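Local coordinates for 6-phospho-beta-d glycosidase (PDB 5FOO), which probably hydrolyses 6-phospho-beta-glucosides as a glycoside hydrolase of family 1, and binds 6-phosphocyclophellitol in its active site, at residues A[253-261]-A[283-294]. The protein carries 1 engineered substitution. Sequence-based numbering, arbitrary orientation.
Sequences MEAAVHGKF and LALIAENRVDYL
Arg290 and Val291 bind carbonyls of the last turn of helix 235-258, which the ending helix leaves without partners among its own amides. Val291 N donates to Ala256 O over 2.9 Å, and Arg290 NH1 reaches Val257 O at 2.9 Å, with the acceptor at the guanidinium edge and the C=O pointing almost straight at the donor (167°). CD of the arginine lies against Gly259 N, and the bend at chi3 (-66°) swings the guanidinium round to Val257 O.

Water links two further carbonyl pairs, donating to both members: one joins Ala255 O to Asn289 O, the other Gly259 O to Leu283 O.

Gly259, with positive phi, turns the chain out of the helix. Its CA comes within 3.3 Å of Ile286 O, a closeness suited to a residue with no side chain, and Ala287 CA makes a CH...O contact with Gly259 O; the small methyl of Ala287 permits this approach.

Apolar packing flanks the polar centre. On the barrel side Leu294, in strand 293-297, lays CD1 against CE of Met253 (3.6 Å), the methionine chain being bent at chi2 and chi3 so that its end reaches the leucine, while Ala256 CB abuts Val291 CG1. Farther out, Ile286 CD1 approaches Phe261 CE2 obliquely at 3.9 Å, and Leu283 CD2 lies at the ring edge. Helix 186-208 also touches Phe261 and Ile286.

In this TIM barrel the contact thus joins the end of helix 235-258 to helix 280-288 and to the connection that leads from it into the sixth strand; the arginine's positive charge probably complements the helix dipole.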
loop_
_atom_site.group_PDB
_atom_site.type_symbol
_atom_site.label_atom_id
_atom_site.label_comp_id
_atom_site.label_asym_id
_atom_site.label_seq_id
_atom_site.Cartn_x
_atom_site.Cartn_y
_atom_site.Cartn_z
ATOM N N MET A 253 6.834 9.802 -6.447
ATOM C CA MET A 253 7.493 10.564 -5.376
ATOM C C MET A 253 7.658 12.033 -5.720
ATOM O O MET A 253 7.332 12.872 -4.914
ATOM C CB MET A 253 8.836 10.006 -4.990
ATOM C CG MET A 253 8.760 8.745 -4.150
ATOM S SD MET A 253 8.181 9.022 -2.461
ATOM C CE MET A 253 9.552 9.974 -1.814
ATOM N N GLU A 254 8.120 12.319 -6.938
ATOM C CA GLU A 254 8.326 13.673 -7.395
ATOM C C GLU A 254 7.006 14.374 -7.436
ATOM O O GLU A 254 6.929 15.498 -7.005
ATOM C CB GLU A 254 9.055 13.761 -8.742
ATOM C CG GLU A 254 10.526 13.377 -8.699
ATOM C CD GLU A 254 11.327 14.247 -7.749
ATOM O OE1 GLU A 254 11.035 15.459 -7.647
ATOM O OE2 GLU A 254 12.250 13.702 -7.117
ATOM N N ALA A 255 5.970 13.737 -7.978
ATOM C CA ALA A 255 4.649 14.340 -7.987
ATOM C C ALA A 255 4.055 14.554 -6.571
ATOM O O ALA A 255 3.526 15.619 -6.287
ATOM C CB ALA A 255 3.695 13.530 -8.804
ATOM N N ALA A 256 4.159 13.566 -5.686
ATOM C CA ALA A 256 3.636 13.692 -4.316
ATOM C C ALA A 256 4.302 14.822 -3.490
ATOM O O ALA A 256 3.606 15.592 -2.860
ATOM C CB ALA A 256 3.770 12.391 -3.571
ATOM N N VAL A 257 5.634 14.875 -3.511
ATOM C CA VAL A 257 6.414 15.680 -2.622
ATOM C C VAL A 257 6.741 17.043 -3.258
ATOM O O VAL A 257 6.597 18.040 -2.615
ATOM C CB VAL A 257 7.735 14.982 -2.305
ATOM C CG1 VAL A 257 8.614 15.859 -1.445
ATOM C CG2 VAL A 257 7.501 13.611 -1.620
ATOM N N HIS A 258 7.201 17.067 -4.514
ATOM C CA HIS A 258 7.601 18.270 -5.188
ATOM C C HIS A 258 6.593 18.737 -6.161
ATOM O O HIS A 258 6.781 19.792 -6.660
ATOM C CB HIS A 258 8.991 18.173 -5.835
ATOM C CG HIS A 258 10.096 17.905 -4.849
ATOM N ND1 HIS A 258 10.908 16.791 -4.915
ATOM C CD2 HIS A 258 10.478 18.572 -3.731
ATOM C CE1 HIS A 258 11.767 16.799 -3.911
ATOM N NE2 HIS A 258 11.500 17.851 -3.155
ATOM N N GLY A 259 5.496 18.033 -6.399
ATOM C CA GLY A 259 4.430 18.595 -7.260
ATOM C C GLY A 259 4.842 18.729 -8.746
ATOM O O GLY A 259 4.272 19.559 -9.464
ATOM N N LYS A 260 5.806 17.913 -9.196
ATOM C CA LYS A 260 6.283 17.906 -10.587
ATOM C C LYS A 260 6.557 16.480 -11.011
ATOM O O LYS A 260 6.847 15.616 -10.189
ATOM C CB LYS A 260 7.606 18.689 -10.758
ATOM C CG LYS A 260 7.709 20.022 -10.052
ATOM N N PHE A 261 6.505 16.199 -12.303
ATOM C CA PHE A 261 6.988 14.897 -12.779
ATOM C C PHE A 261 8.477 15.000 -13.079
ATOM O O PHE A 261 8.940 16.045 -13.348
ATOM C CB PHE A 261 6.208 14.492 -13.943
ATOM C CG PHE A 261 4.786 14.175 -13.610
ATOM C CD1 PHE A 261 4.476 12.999 -12.980
ATOM C CD2 PHE A 261 3.765 15.070 -13.908
ATOM C CE1 PHE A 261 3.144 12.720 -12.656
ATOM C CE2 PHE A 261 2.462 14.777 -13.577
ATOM C CZ PHE A 261 2.148 13.603 -12.950
ATOM N N LEU A 283 -1.526 20.375 -14.323
ATOM C CA LEU A 283 -0.157 20.465 -13.830
ATOM C C LEU A 283 0.064 21.468 -12.662
ATOM O O LEU A 283 0.882 21.219 -11.752
ATOM C CB LEU A 283 0.844 20.742 -14.952
ATOM C CG LEU A 283 0.907 19.585 -15.977
ATOM C CD1 LEU A 283 1.669 19.951 -17.262
ATOM C CD2 LEU A 283 1.467 18.330 -15.354
ATOM N N ALA A 284 -0.664 22.572 -12.703
ATOM C CA ALA A 284 -0.623 23.574 -11.625
ATOM C C ALA A 284 -1.339 23.042 -10.368
ATOM O O ALA A 284 -0.854 23.262 -9.249
ATOM C CB ALA A 284 -1.254 24.890 -12.101
ATOM N N LEU A 285 -2.434 22.294 -10.539
ATOM C CA LEU A 285 -3.113 21.628 -9.384
ATOM C C LEU A 285 -2.132 20.699 -8.704
ATOM O O LEU A 285 -1.990 20.744 -7.486
ATOM C CB LEU A 285 -4.387 20.883 -9.806
ATOM C CG LEU A 285 -5.752 21.137 -9.188
ATOM C CD1 LEU A 285 -5.922 22.578 -8.723
ATOM C CD2 LEU A 285 -6.876 20.790 -10.180
ATOM N N ILE A 286 -1.353 19.934 -9.476
ATOM C CA ILE A 286 -0.364 19.011 -8.927
ATOM C C ILE A 286 0.762 19.766 -8.194
ATOM O O ILE A 286 1.178 19.360 -7.119
ATOM C CB ILE A 286 0.170 18.022 -10.022
ATOM C CG1 ILE A 286 -0.959 17.123 -10.527
ATOM C CG2 ILE A 286 1.325 17.192 -9.499
ATOM C CD1 ILE A 286 -0.685 16.357 -11.840
ATOM N N ALA A 287 1.227 20.875 -8.769
ATOM C CA ALA A 287 2.275 21.664 -8.169
ATOM C C ALA A 287 1.796 22.311 -6.830
ATOM O O ALA A 287 2.600 22.512 -5.889
ATOM C CB ALA A 287 2.730 22.758 -9.129
ATOM N N GLU A 288 0.503 22.572 -6.750
ATOM C CA GLU A 288 -0.050 23.265 -5.606
ATOM C C GLU A 288 -0.625 22.379 -4.489
ATOM O O GLU A 288 -0.978 22.906 -3.440
ATOM C CB GLU A 288 -1.129 24.137 -6.076
ATOM C CG GLU A 288 -0.610 25.344 -6.793
ATOM C CD GLU A 288 -1.714 26.114 -7.463
ATOM O OE1 GLU A 288 -2.893 25.827 -7.192
ATOM O OE2 GLU A 288 -1.373 26.939 -8.306
ATOM N N ASN A 289 -0.674 21.060 -4.694
ATOM C CA ASN A 289 -1.393 20.132 -3.798
ATOM C C ASN A 289 -0.559 18.896 -3.621
ATOM O O ASN A 289 -0.727 17.885 -4.348
ATOM C CB ASN A 289 -2.729 19.809 -4.375
ATOM C CG ASN A 289 -3.643 21.019 -4.426
ATOM O OD1 ASN A 289 -3.822 21.711 -5.456
ATOM N ND2 ASN A 289 -4.234 21.270 -3.329
ATOM N N ARG A 290 0.406 19.036 -2.719
ATOM C CA ARG A 290 1.413 18.012 -2.439
ATOM C C ARG A 290 1.229 17.452 -0.989
ATOM O O ARG A 290 0.537 18.028 -0.159
ATOM C CB ARG A 290 2.808 18.619 -2.611
ATOM C CG ARG A 290 3.037 19.316 -3.954
ATOM C CD ARG A 290 4.322 20.191 -3.951
ATOM N NE ARG A 290 4.180 21.331 -3.003
ATOM C CZ ARG A 290 4.853 21.499 -1.866
ATOM N NH1 ARG A 290 5.832 20.659 -1.498
ATOM N NH2 ARG A 290 4.576 22.564 -1.105
ATOM N N VAL A 291 1.856 16.328 -0.699
ATOM C CA VAL A 291 1.575 15.604 0.533
ATOM C C VAL A 291 2.119 16.318 1.774
ATOM O O VAL A 291 3.083 17.018 1.671
ATOM C CB VAL A 291 2.160 14.187 0.485
ATOM C CG1 VAL A 291 1.570 13.374 -0.685
ATOM C CG2 VAL A 291 3.686 14.204 0.493
ATOM N N ASP A 292 1.516 16.110 2.939
ATOM C CA ASP A 292 2.109 16.550 4.278
ATOM C C ASP A 292 3.149 15.550 4.730
ATOM O O ASP A 292 4.122 15.867 5.408
ATOM C CB ASP A 292 0.996 16.573 5.328
ATOM C CG ASP A 292 -0.055 17.557 4.981
ATOM O OD1 ASP A 292 0.410 18.658 4.712
ATOM O OD2 ASP A 292 -1.295 17.301 4.937
ATOM N N TYR A 293 2.935 14.301 4.341
ATOM C CA TYR A 293 3.762 13.204 4.772
ATOM C C TYR A 293 3.536 11.969 3.881
ATOM O O TYR A 293 2.652 11.980 3.009
ATOM C CB TYR A 293 3.528 12.900 6.261
ATOM C CG TYR A 293 2.186 12.495 6.754
ATOM C CD1 TYR A 293 1.111 12.277 5.935
ATOM C CD2 TYR A 293 2.007 12.272 8.130
ATOM C CE1 TYR A 293 -0.098 11.881 6.422
ATOM C CE2 TYR A 293 0.787 11.896 8.640
ATOM C CZ TYR A 293 -0.244 11.650 7.772
ATOM O OH TYR A 293 -1.463 11.269 8.263
ATOM N N LEU A 294 4.353 10.944 4.063
ATOM C CA LEU A 294 4.252 9.733 3.233
ATOM C C LEU A 294 4.208 8.507 4.069
ATOM O O LEU A 294 4.824 8.431 5.157
ATOM C CB LEU A 294 5.444 9.574 2.321
ATOM C CG LEU A 294 5.507 10.547 1.147
ATOM C CD1 LEU A 294 6.910 10.486 0.573
ATOM C CD2 LEU A 294 4.446 10.343 0.077
HETATM O O HOH W 1 0.911 15.799 -5.626
HETATM O O HOH W 2 3.279 19.917 -11.871
#